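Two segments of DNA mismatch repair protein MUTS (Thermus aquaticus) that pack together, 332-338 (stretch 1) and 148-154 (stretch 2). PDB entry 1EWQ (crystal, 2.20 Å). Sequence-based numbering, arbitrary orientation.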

# COMPACT_ATOMS: atom_id res chain seq x y z
N LEU C 332 29.78 12.52 -2.98
CA LEU C 332 31.14 12.09 -3.28
C LEU C 332 31.61 10.82 -2.56
O LEU C 332 32.57 10.17 -3.00
CB LEU C 332 32.12 13.23 -3.00
CG LEU C 332 32.25 14.27 -4.13
CD1 LEU C 332 30.87 14.70 -4.61
CD2 LEU C 332 33.07 15.45 -3.64
N GLU C 333 30.94 10.48 -1.47
CA GLU C 333 31.27 9.28 -0.73
C GLU C 333 30.80 8.04 -1.51
O GLU C 333 31.56 7.08 -1.69
CB GLU C 333 30.64 9.33 0.66
CG GLU C 333 30.73 8.03 1.44
CD GLU C 333 30.32 8.19 2.90
OE1 GLU C 333 29.34 8.92 3.17
OE2 GLU C 333 30.96 7.57 3.76
N ARG C 334 29.56 8.06 -1.99
CA ARG C 334 29.04 6.94 -2.77
C ARG C 334 29.69 6.90 -4.16
O ARG C 334 29.80 5.85 -4.78
CB ARG C 334 27.52 7.02 -2.89
CG ARG C 334 26.82 6.41 -1.70
CD ARG C 334 25.31 6.51 -1.79
NE ARG C 334 24.69 5.87 -0.62
CZ ARG C 334 23.43 6.05 -0.25
NH1 ARG C 334 22.64 6.85 -0.94
NH2 ARG C 334 22.96 5.41 0.81
N LEU C 335 30.11 8.06 -4.63
CA LEU C 335 30.76 8.19 -5.93
C LEU C 335 32.16 7.55 -5.83
O LEU C 335 32.61 6.85 -6.73
CB LEU C 335 30.85 9.67 -6.30
CG LEU C 335 30.95 10.07 -7.78
CD1 LEU C 335 32.28 9.60 -8.38
CD2 LEU C 335 29.77 9.47 -8.52
N ALA C 336 32.82 7.79 -4.70
CA ALA C 336 34.14 7.22 -4.47
C ALA C 336 34.08 5.69 -4.48
O ALA C 336 34.92 5.02 -5.09
CB ALA C 336 34.69 7.71 -3.13
N THR C 337 33.06 5.15 -3.80
CA THR C 337 32.84 3.71 -3.70
C THR C 337 32.60 3.07 -5.07
O THR C 337 33.15 2.01 -5.37
CB THR C 337 31.63 3.38 -2.78
OG1 THR C 337 31.83 3.95 -1.48
CG2 THR C 337 31.45 1.87 -2.65
N ARG C 338 31.78 3.71 -5.89
CA ARG C 338 31.51 3.18 -7.22
C ARG C 338 32.81 3.22 -8.03
O ARG C 338 33.09 2.30 -8.80
CB ARG C 338 30.41 3.99 -7.92
CG ARG C 338 29.02 3.76 -7.32
CD ARG C 338 27.93 4.54 -8.02
NE ARG C 338 27.64 4.06 -9.37
CZ ARG C 338 27.10 2.88 -9.67
NH1 ARG C 338 26.77 2.01 -8.72
NH2 ARG C 338 26.87 2.57 -10.94
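Stretch 2, residues 148-154: LDVSTGE

A polar turn packed against a helix must find partners for its own hydrogen-bonding groups and for those of the helix face it covers. The contact between residues 148-154 and the helix 332-338 of MutS is a compact example of how a few atoms, each used more than once, can meet that demand.

At Leu148 stretch 2 is still in a strand that begins earlier in the chain, and it then turns tightly. Val150 and Ser151 have helical backbone angles (-62/-27 and -77/-18), Thr152 is more extended in phi (-122/-21), and Gly153 takes a positive phi (92/0). A side chain at these last angles would be jammed against the carbonyl oxygen of Thr152, so the backbone itself calls for glycine. The turn is also tied internally: Asp149 O accepts from Gly153 N at 2.7 Å and from Thr152 N at 3.2 Å, while Asp149 N donates to Glu154 O at 2.9 Å. Thr152 OG1 serves as an acceptor, from Glu154 N at 3.1 Å.

The turn, rather than the strand, lies on the helix. The nearest CA atoms across the contact are those of Thr152 and Arg334, 5.3 Å apart, and the contact is small, burying 292 Å² in all. Leu332, Leu335, Ala336 and Arg338 take no part in it; Glu333, Arg334 and Thr337 supply the helix side.

Ser151 is the hub. Its CA-to-CB bond points toward the helix, and in the p rotamer its hydroxyl donates to Asp149 OD1 (OG to OD1, 2.8 Å) while accepting from Arg334, with NE to OG also 2.8 Å. The hydroxyl is thus satisfied as donor and as acceptor. Ser151 N adds a weak bond to the same Asp149 OD1 at 3.1 Å. The arginine reaches this site with an extended chain, and both Ser151 OG and Asp149 OD2 lie at the edge of its guanidinium, near the plane. Arg334 NH2 and Asp149 OD2 are 4.4 Å apart, opposite charges beyond salt-bridge distance, and both atoms have hydrogen-bonding partners elsewhere in the structure.

The carbonyl of Ser151 is equally well attended. A water donates to Ser151 O at 3.0 Å and to Arg334 O at 2.6 Å, bridging turn and helix backbones, and Arg334 CA approaches Ser151 O at 3.6 Å in a CA-H...O contact. Thr337 OG1 also lies 3.0 Å from Ser151 O and 3.1 Å from Glu333 O, the carbonyl one helical turn back that already accepts from Thr337 N at 3.2 Å; the geometry does not settle where the hydroxyl proton goes, and OG1 has a further partner elsewhere in the structure.

Further van der Waals contacts surround this network. Thr337 CG2 rests 3.5 Å from Val150 O, although the CA-to-CB bond of Val150 points away from the helix. The aliphatic part of Arg334 packs on Thr152, CG to CG2 at 4.0 Å, and Glu333 OE2 comes within 3.7 Å of Thr152 CB.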

# COMPACT_ATOMS: atom_id res chain seq x y z
N LEU C 148 26.92 -3.27 7.60
CA LEU C 148 27.72 -2.95 6.44
C LEU C 148 26.84 -2.16 5.49
O LEU C 148 25.70 -2.55 5.23
CB LEU C 148 28.22 -4.21 5.71
CG LEU C 148 28.91 -3.93 4.37
CD1 LEU C 148 30.19 -3.09 4.59
CD2 LEU C 148 29.27 -5.26 3.68
N ASP C 149 27.37 -1.04 5.00
CA ASP C 149 26.66 -0.22 4.03
C ASP C 149 27.59 -0.35 2.84
O ASP C 149 28.63 0.30 2.77
CB ASP C 149 26.55 1.24 4.45
CG ASP C 149 25.71 2.06 3.48
OD1 ASP C 149 25.73 1.74 2.27
OD2 ASP C 149 25.05 3.04 3.92
N VAL C 150 27.21 -1.22 1.92
CA VAL C 150 28.02 -1.50 0.75
C VAL C 150 28.22 -0.28 -0.15
O VAL C 150 29.24 -0.21 -0.85
CB VAL C 150 27.39 -2.66 -0.06
CG1 VAL C 150 28.32 -3.10 -1.16
CG2 VAL C 150 27.08 -3.84 0.87
N SER C 151 27.29 0.67 -0.14
CA SER C 151 27.43 1.86 -1.00
C SER C 151 28.43 2.88 -0.47
O SER C 151 28.89 3.73 -1.21
CB SER C 151 26.08 2.55 -1.21
OG SER C 151 25.69 3.31 -0.08
N THR C 152 28.77 2.79 0.82
CA THR C 152 29.73 3.75 1.39
C THR C 152 30.95 3.08 1.99
O THR C 152 32.00 3.70 2.16
CB THR C 152 29.09 4.60 2.50
OG1 THR C 152 28.80 3.76 3.63
CG2 THR C 152 27.79 5.25 2.01
N GLY C 153 30.82 1.79 2.30
CA GLY C 153 31.93 1.08 2.90
C GLY C 153 31.87 1.13 4.41
O GLY C 153 32.74 0.57 5.08
N GLU C 154 30.85 1.80 4.96
CA GLU C 154 30.73 1.88 6.42
C GLU C 154 30.65 0.43 6.89
O GLU C 154 29.83 -0.36 6.41
CB GLU C 154 29.48 2.66 6.86
CG GLU C 154 29.46 2.87 8.36
CD GLU C 154 28.35 3.80 8.85
OE1 GLU C 154 27.34 3.98 8.13
OE2 GLU C 154 28.50 4.33 9.97
O HOH W 1 28.33 3.75 -4.16